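Xcc1710-like domain-containing protein (Bordetella parapertussis 12822, PDB 3CPK) is of unknown function but belongs to the Xcc1710-like (DUF498/DUF598) family, folding as a small single-chain alpha/beta domain. Local coordinates at residues N12-Y17 against A127-N131; A42-V46 against L56-A60. All blocks are in the same frame, centred on the assembly; numbering follows the deposited sequence.

Interaction 1 (N12-Y17 against A127-N131); sequences NTVTAY and ARTYN
Strand 14-17, entered through the extended residues N12 and T13, runs nearly antiparallel to a turn of helix 123-135: the short axes cross at -156° and approach to 8.9 Å. T13 lies opposite N131 and V14 opposite A127, with CA atoms 6.2 Å apart in both pairs. A127 CB meets V14 CG1 at 3.7 Å and, at the ring edge, CD2 of poorly ordered Y17 (chi1 -20°) at 3.8 Å. R128 N, also at that edge, and R128 CB lie 4.0 and 4.1 Å from Y17 CE2; R128 CZ, 5.9 Å from the Y17 ring centroid, gives at most a weak cation-pi attraction. Y130, chi1 t, extends toward the residues preceding the strand; its OH donates a 2.6 Å hydrogen bond to N12 O, V14 CG2 sits 4.2 Å from its CD2, and F35 meets its ring edge-to-face. N131, chi1 m, has ND2 3.0 Å from V14 N and OD1 2.9 Å from V14 O. T15 and A16 point away, both facing E23 in a classic beta bulge. Apolar helix-strand packing thus combines with one hydrogen bond at the loop end.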
ATOM      1  N   ASN A  12       5.523   6.711  -9.022  1.00 28.93           N
ATOM      2  CA  ASN A  12       5.903   6.655  -7.624  1.00 29.72           C
ATOM      3  C   ASN A  12       6.708   5.385  -7.357  1.00 28.39           C
ATOM      4  O   ASN A  12       6.281   4.255  -7.641  1.00 25.81           O
ATOM      5  CB  ASN A  12       4.668   6.711  -6.716  1.00 30.79           C
ATOM      6  CG  ASN A  12       4.041   8.098  -6.674  1.00 29.40           C
ATOM      7  OD1 ASN A  12       4.745   9.107  -6.565  1.00 24.62           O
ATOM      8  ND2 ASN A  12       2.712   8.151  -6.745  1.00 23.32           N
ATOM      9  N   THR A  13       7.878   5.598  -6.782  1.00 28.69           N
ATOM     10  CA  THR A  13       8.805   4.536  -6.508  1.00 29.93           C
ATOM     11  C   THR A  13       9.342   4.546  -5.085  1.00 29.55           C
ATOM     12  O   THR A  13       9.780   5.590  -4.582  1.00 29.48           O
ATOM     13  CB  THR A  13       9.966   4.655  -7.503  1.00 30.05           C
ATOM     14  OG1 THR A  13       9.435   4.595  -8.835  1.00 35.05           O
ATOM     15  CG2 THR A  13      10.984   3.547  -7.302  1.00 32.46           C
ATOM     16  N   VAL A  14       9.290   3.380  -4.442  1.00 28.86           N
ATOM     17  CA  VAL A  14       9.811   3.226  -3.098  1.00 29.57           C
ATOM     18  C   VAL A  14      11.328   3.262  -3.262  1.00 32.98           C
ATOM     19  O   VAL A  14      11.945   2.332  -3.786  1.00 33.21           O
ATOM     20  CB  VAL A  14       9.383   1.887  -2.477  1.00 31.85           C
ATOM     21  CG1 VAL A  14      10.264   1.569  -1.280  1.00 30.44           C
ATOM     22  CG2 VAL A  14       7.923   1.958  -2.047  1.00 28.17           C
ATOM     23  N   THR A  15      11.918   4.359  -2.814  1.00 35.77           N
ATOM     24  CA  THR A  15      13.350   4.595  -2.941  1.00 38.30           C
ATOM     25  C   THR A  15      14.263   3.848  -1.962  1.00 38.83           C
ATOM     26  O   THR A  15      15.313   3.344  -2.341  1.00 37.38           O
ATOM     27  CB  THR A  15      13.632   6.107  -2.832  1.00 37.10           C
ATOM     28  OG1 THR A  15      13.093   6.771  -3.978  1.00 41.60           O
ATOM     29  CG2 THR A  15      15.119   6.367  -2.770  1.00 45.77           C
ATOM     30  N   ALA A  16      13.865   3.808  -0.701  1.00 41.20           N
ATOM     31  CA  ALA A  16      14.635   3.133   0.324  1.00 41.74           C
ATOM     32  C   ALA A  16      13.654   2.740   1.411  1.00 44.27           C
ATOM     33  O   ALA A  16      12.522   3.220   1.442  1.00 42.16           O
ATOM     34  CB  ALA A  16      15.712   4.058   0.882  1.00 41.09           C
ATOM     35  N   TYR A  17      14.089   1.855   2.291  1.00 49.13           N
ATOM     36  CA  TYR A  17      13.256   1.380   3.387  1.00 51.91           C
ATOM     37  C   TYR A  17      14.144   1.499   4.600  1.00 49.67           C
ATOM     38  O   TYR A  17      15.350   1.276   4.516  1.00 48.41           O
ATOM     39  CB  TYR A  17      12.881  -0.090   3.184  1.00 56.96           C
ATOM     40  CG  TYR A  17      13.010  -0.572   1.754  1.00 67.48           C
ATOM     41  CD1 TYR A  17      14.234  -0.506   1.082  1.00 76.17           C
ATOM     42  CD2 TYR A  17      11.907  -1.062   1.059  1.00 73.19           C
ATOM     43  CE1 TYR A  17      14.354  -0.906  -0.241  1.00 74.68           C
ATOM     44  CE2 TYR A  17      12.019  -1.470  -0.272  1.00 74.27           C
ATOM     45  CZ  TYR A  17      13.244  -1.384  -0.913  1.00 69.67           C
ATOM     46  OH  TYR A  17      13.365  -1.745  -2.232  1.00 70.35           O
ATOM     47  N   ALA A 127       6.485  -2.752   0.295  1.00 32.04           N
ATOM     48  CA  ALA A 127       7.167  -1.711  -0.463  1.00 33.62           C
ATOM     49  C   ALA A 127       7.929  -2.286  -1.650  1.00 34.38           C
ATOM     50  O   ALA A 127       7.843  -1.796  -2.775  1.00 32.81           O
ATOM     51  CB  ALA A 127       8.125  -0.953   0.461  1.00 31.00           C
ATOM     52  N   ARG A 128       8.683  -3.336  -1.369  1.00 34.90           N
ATOM     53  CA  ARG A 128       9.481  -4.034  -2.357  1.00 31.82           C
ATOM     54  C   ARG A 128       8.590  -4.771  -3.364  1.00 31.21           C
ATOM     55  O   ARG A 128       8.903  -4.849  -4.554  1.00 32.38           O
ATOM     56  CB  ARG A 128      10.385  -4.998  -1.614  1.00 31.24           C
ATOM     57  CG  ARG A 128      11.109  -6.020  -2.445  1.00 41.92           C
ATOM     58  CD  ARG A 128      11.680  -7.042  -1.485  1.00 51.99           C
ATOM     59  NE  ARG A 128      12.268  -6.359  -0.333  1.00 61.81           N
ATOM     60  CZ  ARG A 128      12.107  -6.732   0.935  1.00 63.39           C
ATOM     61  NH1 ARG A 128      11.370  -7.796   1.234  1.00 53.63           N
ATOM     62  NH2 ARG A 128      12.674  -6.023   1.906  1.00 56.60           N
ATOM     63  N   THR A 129       7.477  -5.316  -2.898  1.00 31.13           N
ATOM     64  CA  THR A 129       6.585  -6.013  -3.818  1.00 30.64           C
ATOM     65  C   THR A 129       5.874  -4.992  -4.712  1.00 31.21           C
ATOM     66  O   THR A 129       5.493  -5.293  -5.842  1.00 29.97           O
ATOM     67  CB  THR A 129       5.540  -6.875  -3.065  1.00 29.74           C
ATOM     68  OG1 THR A 129       6.208  -7.876  -2.290  1.00 27.83           O
ATOM     69  CG2 THR A 129       4.637  -7.569  -4.037  1.00 27.67           C
ATOM     70  N   TYR A 130       5.707  -3.780  -4.198  1.00 32.49           N
ATOM     71  CA  TYR A 130       5.068  -2.711  -4.955  1.00 31.90           C
ATOM     72  C   TYR A 130       5.953  -2.288  -6.122  1.00 32.61           C
ATOM     73  O   TYR A 130       5.475  -2.130  -7.247  1.00 32.07           O
ATOM     74  CB  TYR A 130       4.812  -1.489  -4.067  1.00 28.64           C
ATOM     75  CG  TYR A 130       4.576  -0.237  -4.869  1.00 25.85           C
ATOM     76  CD1 TYR A 130       3.306   0.098  -5.324  1.00 29.98           C
ATOM     77  CD2 TYR A 130       5.647   0.571  -5.253  1.00 25.19           C
ATOM     78  CE1 TYR A 130       3.111   1.211  -6.154  1.00 30.02           C
ATOM     79  CE2 TYR A 130       5.464   1.666  -6.076  1.00 25.11           C
ATOM     80  CZ  TYR A 130       4.196   1.982  -6.525  1.00 25.01           C
ATOM     81  OH  TYR A 130       4.024   3.048  -7.367  1.00 25.36           O
ATOM     82  N   ASN A 131       7.237  -2.072  -5.843  1.00 31.59           N
ATOM     83  CA  ASN A 131       8.173  -1.666  -6.879  1.00 31.67           C
ATOM     84  C   ASN A 131       8.133  -2.666  -8.025  1.00 34.62           C
ATOM     85  O   ASN A 131       8.134  -2.284  -9.196  1.00 37.36           O
ATOM     86  CB  ASN A 131       9.606  -1.592  -6.331  1.00 30.62           C
ATOM     87  CG  ASN A 131       9.904  -0.290  -5.586  1.00 30.49           C
ATOM     88  OD1 ASN A 131      10.942  -0.175  -4.928  1.00 33.04           O
ATOM     89  ND2 ASN A 131       9.006   0.694  -5.691  1.00 25.60           N
TER

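Interaction 2 (A42-V46 against L56-A60); sequences ASWPV and LLQQA
A tryptophan just past the end of an edge strand docks here against helix 54-61. A42 to W44 are extended, A42 and S43 forming the strand, outermost in the mixed sheet; then P45 (phi/psi -60/66) centres an inverse gamma turn, closed by V46 N to W44 O at 2.7 Å. Segment 56-60 is regular helix, with A60 N bonded to L56 O at 3.1 Å. W44 lies nearest A60 (CA atoms 7.1 Å apart) and P45 nearest L56 (7.8 Å). With chi1 t and chi2 44°, the indole reaches across so that W44 NE1 donates a 3.1 Å hydrogen bond to L56 O, 166° at the hydrogen; this carbonyl therefore serves both the helix and the indole. At the ring edge W44 CZ2 meets L57 CD1 at 3.7 Å. A60 CB is 3.6 Å from W44 NE1. L56, chi1 m and chi2 t, points toward the turn: its CD1 touches V46 CG2 at 3.3 Å, and its CD2 lies 4.1 Å from P45 CD. Q59 extends over the proline, NE2 3.8 Å from P45 CD. L57 continues inward to L92 and V94 of strand 91-95 and to L111 of helix 105-112, while V46 also touches I52 and L145. The indole, with L56 packed on P45 and V46, thus joins the strand's end to the helix, a plain packing arrangement of an alpha/beta fold in which a helix lies against a mixed sheet.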
ATOM      1  N   ALA A  42      -0.454   9.684  -0.840  1.00 38.78           N
ATOM      2  CA  ALA A  42      -1.385  10.162   0.171  1.00 39.87           C
ATOM      3  C   ALA A  42      -1.146   9.598   1.559  1.00 40.59           C
ATOM      4  O   ALA A  42      -0.572   8.518   1.708  1.00 38.27           O
ATOM      5  CB  ALA A  42      -2.815   9.859  -0.264  1.00 41.53           C
ATOM      6  N   SER A  43      -1.589  10.343   2.575  1.00 40.59           N
ATOM      7  CA  SER A  43      -1.482   9.892   3.953  1.00 43.17           C
ATOM      8  C   SER A  43      -2.662   8.992   4.205  1.00 42.61           C
ATOM      9  O   SER A  43      -3.806   9.217   3.791  1.00 43.18           O
ATOM     10  CB  SER A  43      -1.492  11.080   4.927  1.00 42.56           C
ATOM     11  OG  SER A  43      -2.621  11.908   4.712  1.00 46.16           O
ATOM     12  N   TRP A  44      -2.391   7.940   4.983  1.00 40.25           N
ATOM     13  CA  TRP A  44      -3.398   6.970   5.252  1.00 39.72           C
ATOM     14  C   TRP A  44      -3.600   6.944   6.763  1.00 43.21           C
ATOM     15  O   TRP A  44      -2.681   6.584   7.496  1.00 44.01           O
ATOM     16  CB  TRP A  44      -2.886   5.646   4.699  1.00 37.90           C
ATOM     17  CG  TRP A  44      -3.863   4.555   4.635  1.00 35.34           C
ATOM     18  CD1 TRP A  44      -5.153   4.629   4.205  1.00 35.62           C
ATOM     19  CD2 TRP A  44      -3.629   3.187   4.981  1.00 35.46           C
ATOM     20  NE1 TRP A  44      -5.745   3.386   4.272  1.00 36.76           N
ATOM     21  CE2 TRP A  44      -4.832   2.485   4.756  1.00 31.84           C
ATOM     22  CE3 TRP A  44      -2.516   2.488   5.483  1.00 30.57           C
ATOM     23  CZ2 TRP A  44      -4.956   1.116   4.991  1.00 28.06           C
ATOM     24  CZ3 TRP A  44      -2.640   1.122   5.718  1.00 29.03           C
ATOM     25  CH2 TRP A  44      -3.855   0.455   5.481  1.00 32.52           C
ATOM     26  N   PRO A  45      -4.805   7.327   7.246  1.00 44.49           N
ATOM     27  CA  PRO A  45      -5.201   7.385   8.663  1.00 44.38           C
ATOM     28  C   PRO A  45      -5.159   6.080   9.454  1.00 45.87           C
ATOM     29  O   PRO A  45      -6.196   5.594   9.901  1.00 47.65           O
ATOM     30  CB  PRO A  45      -6.625   7.951   8.610  1.00 43.64           C
ATOM     31  CG  PRO A  45      -6.730   8.588   7.268  1.00 42.50           C
ATOM     32  CD  PRO A  45      -5.965   7.637   6.396  1.00 45.12           C
ATOM     33  N   VAL A  46      -3.967   5.527   9.646  1.00 46.30           N
ATOM     34  CA  VAL A  46      -3.808   4.272  10.358  1.00 47.91           C
ATOM     35  C   VAL A  46      -2.513   4.270  11.041  1.00 52.18           C
ATOM     36  O   VAL A  46      -1.568   5.061  10.704  1.00 55.84           O
ATOM     37  CB  VAL A  46      -3.917   3.051   9.435  1.00 46.99           C
ATOM     38  CG1 VAL A  46      -3.815   1.750  10.229  1.00 48.62           C
ATOM     39  CG2 VAL A  46      -5.220   3.091   8.680  1.00 45.88           C
ATOM     40  N   LEU A  56     -11.139   1.656   5.337  1.00 50.97           N
ATOM     41  CA  LEU A  56      -9.830   2.251   5.148  1.00 49.11           C
ATOM     42  C   LEU A  56      -9.117   1.643   3.946  1.00 49.91           C
ATOM     43  O   LEU A  56      -8.446   2.343   3.192  1.00 53.89           O
ATOM     44  CB  LEU A  56      -8.993   2.056   6.410  1.00 46.64           C
ATOM     45  CG  LEU A  56      -9.159   3.156   7.452  1.00 48.05           C
ATOM     46  CD1 LEU A  56      -8.489   2.749   8.745  1.00 48.42           C
ATOM     47  CD2 LEU A  56      -8.559   4.445   6.909  1.00 45.47           C
ATOM     48  N   LEU A  57      -9.272   0.336   3.770  1.00 47.70           N
ATOM     49  CA  LEU A  57      -8.647  -0.372   2.665  1.00 46.78           C
ATOM     50  C   LEU A  57      -9.187   0.104   1.328  1.00 47.93           C
ATOM     51  O   LEU A  57      -8.450   0.199   0.346  1.00 46.19           O
ATOM     52  CB  LEU A  57      -8.889  -1.874   2.811  1.00 47.33           C
ATOM     53  CG  LEU A  57      -7.751  -2.777   3.301  1.00 49.97           C
ATOM     54  CD1 LEU A  57      -6.597  -1.967   3.906  1.00 48.05           C
ATOM     55  CD2 LEU A  57      -8.334  -3.757   4.308  1.00 50.60           C
ATOM     56  N   GLN A  58     -10.479   0.401   1.293  1.00 49.73           N
ATOM     57  CA  GLN A  58     -11.112   0.863   0.067  1.00 52.10           C
ATOM     58  C   GLN A  58     -10.752   2.293  -0.287  1.00 50.05           C
ATOM     59  O   GLN A  58     -10.698   2.653  -1.457  1.00 51.15           O
ATOM     60  CB  GLN A  58     -12.624   0.701   0.173  1.00 55.15           C
ATOM     61  CG  GLN A  58     -13.050  -0.752   0.043  1.00 63.10           C
ATOM     62  CD  GLN A  58     -14.378  -1.038   0.704  1.00 68.98           C
ATOM     63  OE1 GLN A  58     -14.500  -1.995   1.472  1.00 70.68           O
ATOM     64  NE2 GLN A  58     -15.384  -0.214   0.413  1.00 63.16           N
ATOM     65  N   GLN A  59     -10.499   3.119   0.714  1.00 50.61           N
ATOM     66  CA  GLN A  59     -10.121   4.491   0.426  1.00 53.37           C
ATOM     67  C   GLN A  59      -8.698   4.496  -0.134  1.00 52.09           C
ATOM     68  O   GLN A  59      -8.366   5.299  -1.002  1.00 51.39           O
ATOM     69  CB  GLN A  59     -10.239   5.334   1.696  1.00 53.41           C
ATOM     70  CG  GLN A  59      -9.027   6.146   2.082  1.00 58.10           C
ATOM     71  CD  GLN A  59      -9.306   7.010   3.294  1.00 63.19           C
ATOM     72  OE1 GLN A  59     -10.278   6.778   4.015  1.00 65.62           O
ATOM     73  NE2 GLN A  59      -8.455   8.004   3.531  1.00 61.94           N
ATOM     74  N   ALA A  60      -7.869   3.577   0.353  1.00 52.68           N
ATOM     75  CA  ALA A  60      -6.488   3.459  -0.107  1.00 54.43           C
ATOM     76  C   ALA A  60      -6.462   2.939  -1.547  1.00 55.12           C
ATOM     77  O   ALA A  60      -5.732   3.452  -2.403  1.00 55.25           O
ATOM     78  CB  ALA A  60      -5.713   2.511   0.805  1.00 54.41           C
TER

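Overall arrangement
From the N terminus, the chain enters at 12-17, whose strand opens the three-stranded antiparallel sheet 14-18, 21-24, 27-29. It then passes through strand 33-35 to 42-46, at the edge of the mixed sheet, and after a short connection forms helix 54-61, where interaction 2 closes a small local loop. Helix 123-135 later returns to the first strand, so interaction 1 closes a long loop within which interaction 2 is nested. The two contacts lie on opposite sides of the chain's centre, their centres about 17 Å apart and nearest atoms about 7 Å apart. Interaction 1 ties the small sheet to helix 123-135; interaction 2 ties the mixed sheet's edge to helix 54-61.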